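Local coordinates for protein antibiotic biosynthesis monooxygenase (Shewanella loihica, PDB 2RIL) that is probably a monooxygenase of the antibiotic biosynthesis monooxygenase family and assembles as a dimer of ferredoxin-like alpha+beta subunits, at residues Q63-F68 against L93-R98; E24-H29 against T42-S47. All coordinates share one frame; numbering follows the deposited sequence.

In the fold
One four-stranded antiparallel sheet serves both contacts, which illustrates how a dimeric alpha-beta barrel subunit attaches its two helices. Contact 2 comes first along the chain and is complete before contact 1 begins: it sets helix 19-33 on strand 39-47, one outer strand of the sheet. Contact 1 joins the first turn of helix 65-79 to strand 92-98, the outer strand at the other side. Their centres lie about 19 Å apart, on opposite sides of the chain's centre, with nearest atoms about 9 Å apart. Both outer strands pair with strands of the second subunit, so each contact ties a helix to a strand that also builds the dimer.

Contact 1. Residues Q63-F68 against L93-R98; sequences QSEADF and LYRVIR
Leu93, at the start of the segment 93-98, pushes its side chain between Phe68 and Glu65 on the first turn of helix 65-79. Its two methyl groups divide the work. Leu93 CD2 sits over one face of the Phe68 ring, 3.9 Å from the ring centroid and 15° off the ring normal, a CH-pi contact displaced slightly toward the rim near Phe68 CD2. Leu93 CD1 lies 3.8 Å from that same ring atom, Phe68 CD2, and also meets the aliphatic part of the glutamate, 3.9 Å from Glu65 CG. Phe68 reaches the leucine because its CG stands anti to the backbone N, and Trp62 meets the ring edge-to-face.

Two residues on, Arg95 extends its chain from CG to NE and crosses the Glu65 side chain at about a right angle. Arg95 NH2 lies 3.4 Å from Glu65 OE2, a salt bridge whose hydrogen bond is weak, bent to 146° at the hydrogen. OE2 approaches the edge of the guanidinium, yet the carboxylate and guanidinium planes are turned 51° apart, far from a flat two-pronged pairing. Stronger partners hold both groups: Arg95 gives NE to the carbonyl of Pro5 and NH2 to that of Ala4, while Glu65 OE1 bonds to Tyr69 OH. From Tyr94 on, the strand pairs with an antiparallel strand of the second subunit, and at its end Arg98 forms a salt bridge with Glu27 of that chain.

On the helix side, Ser64 is the N-cap, its OG accepting from Asp67 N at 3.0 Å. The chemistry is thus that of a greasy contact with a polar border: leucine on phenylalanine fastens the helix start to the outer strand of this chain's sheet, and the long ion pair probably adds a modest electrostatic attraction beside it.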
ATOM      1  N   GLN A  63      -1.837   6.004  15.705  1.00  8.42           N
ATOM      2  CA  GLN A  63      -2.258   7.316  16.177  1.00  9.37           C
ATOM      3  C   GLN A  63      -1.233   8.433  15.940  1.00  9.12           C
ATOM      4  O   GLN A  63      -1.586   9.603  15.791  1.00  9.72           O
ATOM      5  CB  GLN A  63      -2.530   7.208  17.666  1.00 11.15           C
ATOM      6  CG  GLN A  63      -3.151   8.466  18.249  1.00 12.58           C
ATOM      7  CD  GLN A  63      -4.634   8.590  17.830  1.00 17.76           C
ATOM      8  OE1 GLN A  63      -5.446   7.668  18.094  1.00 21.91           O
ATOM      9  NE2 GLN A  63      -4.989   9.695  17.148  1.00 20.71           N
ATOM     10  N   SER A  64       0.059   8.076  15.915  1.00  8.66           N
ATOM     11  CA  SER A  64       1.135   9.027  15.685  1.00  8.39           C
ATOM     12  C   SER A  64       2.375   8.336  15.256  1.00  8.53           C
ATOM     13  O   SER A  64       2.540   7.126  15.499  1.00  8.49           O
ATOM     14  CB  SER A  64       1.445   9.787  16.994  1.00  8.40           C
ATOM     15  OG  SER A  64       1.942   8.939  17.997  1.00  9.74           O
ATOM     16  N   GLU A  65       3.274   9.123  14.666  1.00  9.12           N
ATOM     17  CA  GLU A  65       4.615   8.644  14.350  1.00 10.49           C
ATOM     18  C   GLU A  65       5.307   8.147  15.626  1.00 10.03           C
ATOM     19  O   GLU A  65       5.950   7.080  15.607  1.00  9.42           O
ATOM     20  CB  GLU A  65       5.481   9.763  13.745  1.00 11.77           C
ATOM     21  CG  GLU A  65       5.196  10.119  12.334  1.00 14.25           C
ATOM     22  CD  GLU A  65       6.089  11.239  11.823  1.00 16.72           C
ATOM     23  OE1 GLU A  65       7.309  11.088  11.895  1.00 21.22           O
ATOM     24  OE2 GLU A  65       5.561  12.250  11.356  1.00 26.08           O
ATOM     25  N   ALA A  66       5.239   8.930  16.703  1.00  9.35           N
ATOM     26  CA  ALA A  66       5.895   8.548  17.944  1.00  8.79           C
ATOM     27  C   ALA A  66       5.445   7.177  18.406  1.00  7.85           C
ATOM     28  O   ALA A  66       6.254   6.337  18.839  1.00  9.34           O
ATOM     29  CB  ALA A  66       5.595   9.592  19.033  1.00  9.81           C
ATOM     30  N   ASP A  67       4.127   6.942  18.390  1.00  9.17           N
ATOM     31  CA  ASP A  67       3.625   5.637  18.809  1.00  8.75           C
ATOM     32  C   ASP A  67       4.147   4.504  17.966  1.00  8.79           C
ATOM     33  O   ASP A  67       4.576   3.434  18.478  1.00 10.11           O
ATOM     34  CB  ASP A  67       2.117   5.609  18.889  1.00  9.55           C
ATOM     35  CG  ASP A  67       1.559   6.434  20.011  1.00 12.18           C
ATOM     36  OD1 ASP A  67       2.291   6.712  20.946  1.00 14.75           O
ATOM     37  OD2 ASP A  67       0.338   6.767  20.022  1.00 16.52           O
ATOM     38  N   PHE A  68       4.124   4.695  16.660  1.00  9.01           N
ATOM     39  CA  PHE A  68       4.692   3.661  15.819  1.00  8.73           C
ATOM     40  C   PHE A  68       6.178   3.380  16.082  1.00  9.67           C
ATOM     41  O   PHE A  68       6.581   2.210  16.207  1.00  9.93           O
ATOM     42  CB  PHE A  68       4.511   4.022  14.326  1.00  8.79           C
ATOM     43  CG  PHE A  68       5.206   3.054  13.435  1.00  9.50           C
ATOM     44  CD1 PHE A  68       4.624   1.844  13.144  1.00 10.95           C
ATOM     45  CD2 PHE A  68       6.482   3.317  12.993  1.00 10.53           C
ATOM     46  CE1 PHE A  68       5.316   0.891  12.407  1.00 11.84           C
ATOM     47  CE2 PHE A  68       7.176   2.364  12.236  1.00 11.50           C
ATOM     48  CZ  PHE A  68       6.581   1.159  11.959  1.00 12.73           C
ATOM     49  N   LEU A  93       6.437   4.955   6.720  1.00  7.68           N
ATOM     50  CA  LEU A  93       5.244   5.694   7.165  1.00  7.61           C
ATOM     51  C   LEU A  93       4.844   6.714   6.120  1.00  7.39           C
ATOM     52  O   LEU A  93       5.686   7.318   5.458  1.00  7.80           O
ATOM     53  CB  LEU A  93       5.489   6.434   8.482  1.00  7.70           C
ATOM     54  CG  LEU A  93       5.707   5.573   9.711  1.00  8.82           C
ATOM     55  CD1 LEU A  93       5.803   6.502  10.966  1.00 10.60           C
ATOM     56  CD2 LEU A  93       4.649   4.478   9.866  1.00 10.64           C
ATOM     57  N   TYR A  94       3.530   6.949   6.046  1.00  6.60           N
ATOM     58  CA  TYR A  94       2.870   7.777   5.033  1.00  6.46           C
ATOM     59  C   TYR A  94       1.751   8.582   5.633  1.00  7.31           C
ATOM     60  O   TYR A  94       1.204   8.218   6.688  1.00  7.08           O
ATOM     61  CB  TYR A  94       2.222   6.854   3.941  1.00  7.14           C
ATOM     62  CG  TYR A  94       3.249   6.106   3.146  1.00  6.90           C
ATOM     63  CD1 TYR A  94       3.809   4.921   3.602  1.00  6.97           C
ATOM     64  CD2 TYR A  94       3.656   6.568   1.899  1.00  5.97           C
ATOM     65  CE1 TYR A  94       4.793   4.278   2.894  1.00  6.34           C
ATOM     66  CE2 TYR A  94       4.625   5.901   1.165  1.00  7.06           C
ATOM     67  CZ  TYR A  94       5.203   4.758   1.663  1.00  7.05           C
ATOM     68  OH  TYR A  94       6.249   4.106   1.015  1.00  8.85           O
ATOM     69  N   ARG A  95       1.376   9.634   4.912  1.00  7.33           N
ATOM     70  CA  ARG A  95       0.082  10.278   5.161  1.00  8.73           C
ATOM     71  C   ARG A  95      -0.647  10.400   3.843  1.00  7.00           C
ATOM     72  O   ARG A  95      -0.024  10.455   2.781  1.00  8.18           O
ATOM     73  CB  ARG A  95       0.234  11.626   5.852  1.00 12.21           C
ATOM     74  CG  ARG A  95       0.567  11.378   7.333  1.00 16.06           C
ATOM     75  CD  ARG A  95       0.119  12.472   8.269  1.00 17.91           C
ATOM     76  NE  ARG A  95       0.622  12.270   9.633  1.00 18.72           N
ATOM     77  CZ  ARG A  95       1.837  12.588  10.059  1.00 20.95           C
ATOM     78  NH1 ARG A  95       2.729  13.159   9.239  1.00 24.45           N
ATOM     79  NH2 ARG A  95       2.165  12.324  11.320  1.00 19.66           N
ATOM     80  N   VAL A  96      -1.960  10.452   3.883  1.00  8.19           N
ATOM     81  CA  VAL A  96      -2.761  10.571   2.670  1.00  6.72           C
ATOM     82  C   VAL A  96      -2.748  12.031   2.228  1.00  7.92           C
ATOM     83  O   VAL A  96      -3.046  12.922   3.016  1.00  8.56           O
ATOM     84  CB  VAL A  96      -4.206  10.074   2.888  1.00  6.93           C
ATOM     85  CG1 VAL A  96      -5.063  10.312   1.622  1.00  8.53           C
ATOM     86  CG2 VAL A  96      -4.219   8.565   3.250  1.00  9.88           C
ATOM     87  N   ILE A  97      -2.387  12.261   0.961  1.00  6.83           N
ATOM     88  CA  ILE A  97      -2.283  13.599   0.406  1.00  7.55           C
ATOM     89  C   ILE A  97      -3.301  13.934  -0.680  1.00  7.92           C
ATOM     90  O   ILE A  97      -3.496  15.126  -0.949  1.00  8.51           O
ATOM     91  CB  ILE A  97      -0.859  13.913  -0.113  1.00  7.34           C
ATOM     92  CG1 ILE A  97      -0.401  12.944  -1.199  1.00  7.67           C
ATOM     93  CG2 ILE A  97       0.127  13.993   1.075  1.00  7.59           C
ATOM     94  CD1 ILE A  97       0.707  13.525  -2.185  1.00  9.02           C
ATOM     95  N   ARG A  98      -3.904  12.927  -1.328  1.00  7.72           N
ATOM     96  CA  ARG A  98      -4.945  13.172  -2.333  1.00  8.81           C
ATOM     97  C   ARG A  98      -5.928  12.047  -2.268  1.00  8.75           C
ATOM     98  O   ARG A  98      -5.582  10.899  -1.926  1.00  8.73           O
ATOM     99  CB  ARG A  98      -4.422  13.208  -3.777  1.00  8.13           C
ATOM    100  CG  ARG A  98      -3.364  14.257  -4.098  1.00  9.29           C
ATOM    101  CD  ARG A  98      -3.908  15.635  -4.092  1.00  9.62           C
ATOM    102  NE  ARG A  98      -2.925  16.625  -4.540  1.00  9.08           N
ATOM    103  CZ  ARG A  98      -1.941  17.104  -3.803  1.00  9.48           C
ATOM    104  NH1 ARG A  98      -1.773  16.695  -2.542  1.00  9.42           N
ATOM    105  NH2 ARG A  98      -1.124  18.035  -4.321  1.00 10.90           N
TER

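Contact 2. Residues E24-H29 against T42-S47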
ATOM      1  N   GLU A  24       1.549 -16.261   8.492  1.00 10.39           N
ATOM      2  CA  GLU A  24       1.576 -16.643   9.896  1.00 12.11           C
ATOM      3  C   GLU A  24       2.684 -15.880  10.655  1.00 12.75           C
ATOM      4  O   GLU A  24       2.493 -15.486  11.800  1.00 13.60           O
ATOM      5  CB  GLU A  24       1.667 -18.187   9.999  1.00 12.91           C
ATOM      6  CG  GLU A  24       0.355 -18.811   9.531  1.00 13.87           C
ATOM      7  CD  GLU A  24       0.307 -20.329   9.441  1.00 15.73           C
ATOM      8  OE1 GLU A  24       1.170 -20.998  10.019  1.00 18.34           O
ATOM      9  OE2 GLU A  24      -0.653 -20.848   8.796  1.00 17.17           O
ATOM     10  N   TYR A  25       3.810 -15.629   9.988  1.00 14.71           N
ATOM     11  CA  TYR A  25       4.872 -14.757  10.524  1.00 14.73           C
ATOM     12  C   TYR A  25       4.314 -13.358  10.764  1.00 13.62           C
ATOM     13  O   TYR A  25       4.474 -12.777  11.839  1.00 13.45           O
ATOM     14  CB  TYR A  25       6.052 -14.720   9.518  1.00 17.96           C
ATOM     15  CG  TYR A  25       7.156 -13.738   9.820  1.00 20.70           C
ATOM     16  CD1 TYR A  25       7.135 -12.434   9.307  1.00 23.34           C
ATOM     17  CD2 TYR A  25       8.254 -14.145  10.536  1.00 25.30           C
ATOM     18  CE1 TYR A  25       8.184 -11.543   9.594  1.00 25.27           C
ATOM     19  CE2 TYR A  25       9.295 -13.281  10.809  1.00 26.56           C
ATOM     20  CZ  TYR A  25       9.264 -11.997  10.326  1.00 25.00           C
ATOM     21  OH  TYR A  25      10.337 -11.166  10.625  1.00 26.82           O
ATOM     22  N   TRP A  26       3.605 -12.847   9.766  1.00 12.23           N
ATOM     23  CA  TRP A  26       3.021 -11.529   9.857  1.00 11.88           C
ATOM     24  C   TRP A  26       2.043 -11.477  11.035  1.00 10.83           C
ATOM     25  O   TRP A  26       2.066 -10.520  11.819  1.00 11.37           O
ATOM     26  CB  TRP A  26       2.355 -11.148   8.538  1.00 10.87           C
ATOM     27  CG  TRP A  26       1.697  -9.798   8.689  1.00  9.75           C
ATOM     28  CD1 TRP A  26       2.272  -8.563   8.521  1.00 10.30           C
ATOM     29  CD2 TRP A  26       0.360  -9.540   9.133  1.00  8.38           C
ATOM     30  NE1 TRP A  26       1.367  -7.571   8.775  1.00  9.45           N
ATOM     31  CE2 TRP A  26       0.182  -8.142   9.157  1.00  7.69           C
ATOM     32  CE3 TRP A  26      -0.714 -10.357   9.488  1.00  8.51           C
ATOM     33  CZ2 TRP A  26      -1.009  -7.563   9.541  1.00  8.34           C
ATOM     34  CZ3 TRP A  26      -1.879  -9.773   9.882  1.00  8.73           C
ATOM     35  CH2 TRP A  26      -2.034  -8.381   9.875  1.00  8.49           C
ATOM     36  N   GLU A  27       1.198 -12.502  11.195  1.00 10.25           N
ATOM     37  CA  GLU A  27       0.233 -12.532  12.288  1.00 10.49           C
ATOM     38  C   GLU A  27       0.862 -12.481  13.672  1.00 11.40           C
ATOM     39  O   GLU A  27       0.356 -11.801  14.551  1.00 10.79           O
ATOM     40  CB  GLU A  27      -0.617 -13.785  12.191  1.00  9.94           C
ATOM     41  CG  GLU A  27      -1.605 -13.786  11.010  1.00  9.89           C
ATOM     42  CD  GLU A  27      -2.241 -15.131  10.781  1.00 10.26           C
ATOM     43  OE1 GLU A  27      -1.491 -16.148  10.825  1.00 10.68           O
ATOM     44  OE2 GLU A  27      -3.490 -15.165  10.545  1.00 10.41           O
ATOM     45  N   ALA A  28       1.968 -13.202  13.846  1.00 11.83           N
ATOM     46  CA  ALA A  28       2.679 -13.169  15.120  1.00 13.00           C
ATOM     47  C   ALA A  28       3.161 -11.758  15.452  1.00 12.86           C
ATOM     48  O   ALA A  28       3.059 -11.320  16.608  1.00 13.96           O
ATOM     49  CB  ALA A  28       3.837 -14.195  15.097  1.00 13.03           C
ATOM     50  N   HIS A  29       3.653 -11.058  14.439  1.00 11.94           N
ATOM     51  CA  HIS A  29       4.049  -9.676  14.589  1.00 12.27           C
ATOM     52  C   HIS A  29       2.886  -8.724  14.837  1.00 11.58           C
ATOM     53  O   HIS A  29       2.986  -7.868  15.689  1.00 11.58           O
ATOM     54  CB  HIS A  29       4.915  -9.236  13.424  1.00 12.83           C
ATOM     55  CG  HIS A  29       6.260  -9.884  13.431  1.00 14.19           C
ATOM     56  ND1 HIS A  29       6.436 -11.222  13.149  1.00 17.80           N
ATOM     57  CD2 HIS A  29       7.496  -9.389  13.697  1.00 18.77           C
ATOM     58  CE1 HIS A  29       7.725 -11.520  13.243  1.00 18.62           C
ATOM     59  NE2 HIS A  29       8.384 -10.424  13.584  1.00 18.46           N
ATOM     60  N   THR A  42      -5.326  -2.470  11.062  1.00  7.36           N
ATOM     61  CA  THR A  42      -4.497  -2.920   9.972  1.00  7.90           C
ATOM     62  C   THR A  42      -5.297  -3.682   8.935  1.00  7.50           C
ATOM     63  O   THR A  42      -6.374  -4.217   9.238  1.00  7.91           O
ATOM     64  CB  THR A  42      -3.345  -3.793  10.493  1.00  8.95           C
ATOM     65  OG1 THR A  42      -2.264  -3.770   9.561  1.00 10.30           O
ATOM     66  CG2 THR A  42      -3.805  -5.212  10.754  1.00  9.85           C
ATOM     67  N   GLN A  43      -4.760  -3.696   7.720  1.00  7.33           N
ATOM     68  CA  GLN A  43      -5.315  -4.467   6.627  1.00  7.88           C
ATOM     69  C   GLN A  43      -4.179  -5.122   5.876  1.00  6.98           C
ATOM     70  O   GLN A  43      -3.420  -4.438   5.146  1.00  6.30           O
ATOM     71  CB  GLN A  43      -6.131  -3.593   5.674  1.00  7.97           C
ATOM     72  CG  GLN A  43      -7.361  -2.963   6.293  1.00  9.58           C
ATOM     73  CD  GLN A  43      -8.053  -2.084   5.312  1.00 11.47           C
ATOM     74  OE1 GLN A  43      -7.488  -1.085   4.925  1.00 16.41           O
ATOM     75  NE2 GLN A  43      -9.205  -2.493   4.835  1.00 12.04           N
ATOM     76  N   LEU A  44      -4.059  -6.430   6.030  1.00  7.26           N
ATOM     77  CA  LEU A  44      -3.023  -7.160   5.281  1.00  6.51           C
ATOM     78  C   LEU A  44      -3.667  -7.524   3.956  1.00  6.53           C
ATOM     79  O   LEU A  44      -4.701  -8.190   3.919  1.00  7.02           O
ATOM     80  CB  LEU A  44      -2.653  -8.477   5.988  1.00  6.91           C
ATOM     81  CG  LEU A  44      -1.542  -9.290   5.272  1.00  7.48           C
ATOM     82  CD1 LEU A  44      -0.204  -8.572   5.222  1.00  7.18           C
ATOM     83  CD2 LEU A  44      -1.447 -10.669   5.920  1.00  8.37           C
ATOM     84  N   HIS A  45      -3.065  -7.061   2.854  1.00  7.09           N
ATOM     85  CA  HIS A  45      -3.569  -7.279   1.503  1.00  6.46           C
ATOM     86  C   HIS A  45      -2.750  -8.404   0.836  1.00  6.28           C
ATOM     87  O   HIS A  45      -1.512  -8.433   0.923  1.00  7.82           O
ATOM     88  CB  HIS A  45      -3.408  -6.010   0.678  1.00  6.85           C
ATOM     89  CG  HIS A  45      -4.273  -4.870   1.098  1.00  6.49           C
ATOM     90  ND1 HIS A  45      -4.042  -4.113   2.237  1.00  7.92           N
ATOM     91  CD2 HIS A  45      -5.355  -4.321   0.480  1.00  6.47           C
ATOM     92  CE1 HIS A  45      -4.964  -3.153   2.286  1.00  7.46           C
ATOM     93  NE2 HIS A  45      -5.743  -3.234   1.217  1.00  7.01           N
ATOM     94  N   GLN A  46      -3.450  -9.295   0.139  1.00  6.24           N
ATOM     95  CA  GLN A  46      -2.833 -10.359  -0.655  1.00  7.18           C
ATOM     96  C   GLN A  46      -3.110 -10.104  -2.128  1.00  7.21           C
ATOM     97  O   GLN A  46      -4.237  -9.827  -2.518  1.00  7.11           O
ATOM     98  CB  GLN A  46      -3.382 -11.738  -0.271  1.00  7.53           C
ATOM     99  CG  GLN A  46      -2.714 -12.862  -1.048  1.00  8.60           C
ATOM    100  CD  GLN A  46      -3.286 -14.205  -0.727  1.00 10.82           C
ATOM    101  OE1 GLN A  46      -3.682 -14.432   0.398  1.00 12.29           O
ATOM    102  NE2 GLN A  46      -3.317 -15.100  -1.714  1.00 14.45           N
ATOM    103  N   SER A  47      -2.072 -10.261  -2.946  1.00  7.56           N
ATOM    104  CA  SER A  47      -2.221 -10.053  -4.361  1.00  8.55           C
ATOM    105  C   SER A  47      -3.134 -11.100  -4.974  1.00  9.21           C
ATOM    106  O   SER A  47      -3.092 -12.277  -4.588  1.00  9.71           O
ATOM    107  CB  SER A  47      -0.856 -10.073  -5.078  1.00  7.97           C
ATOM    108  OG  SER A  47      -0.225 -11.345  -5.006  1.00  9.46           O
TER
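Helix-on-sheet packing in a ferredoxin-like subunit is represented here by Trp26 of helix 19-33, whose indole rests against Leu44 and Thr42 of strand 39-47. A first torsion of 177° swings the indole away from its own backbone N and out toward the strand. Leu44, also pointing toward the helix, slides past it in the opposite direction and spreads its two methyls over one face of the indole. Leu44 CD1 stands almost exactly above the five-membered ring, 3.9 Å from its centroid and only 4° off the normal, a CH-pi contact; Leu44 CD2 lies over the rim of the six-membered ring, 3.7 Å from Trp26 CE3. Even the stem takes part, Leu44 CB coming to 3.9 Å from Trp26 CH2.

Thr42 meets the far end of the indole at its edge instead, its CG2 3.7 Å from Trp26 CH2. Its OG1 lies near the same rim, 4.0 Å from Trp26 CZ2, but this hydroxyl is hydrogen-bonded to Asn58 OD1 and weakly to Val59 O, both on the adjoining strand. One leucine fork over the face and one threonine at the edge therefore help to bury the tryptophan from two directions.

From the second subunit, Arg98 packs against Trp26, while Leu44 to Ser47 pair with an antiparallel strand of that chain. A propanediol molecule, probably from the crystallisation liquor, is bound about 6 Å from the Trp26 side chain. Such burial of a helix against an outer strand that continues into the partner's sheet fits the dimeric alpha-beta barrel, the fold of this clan.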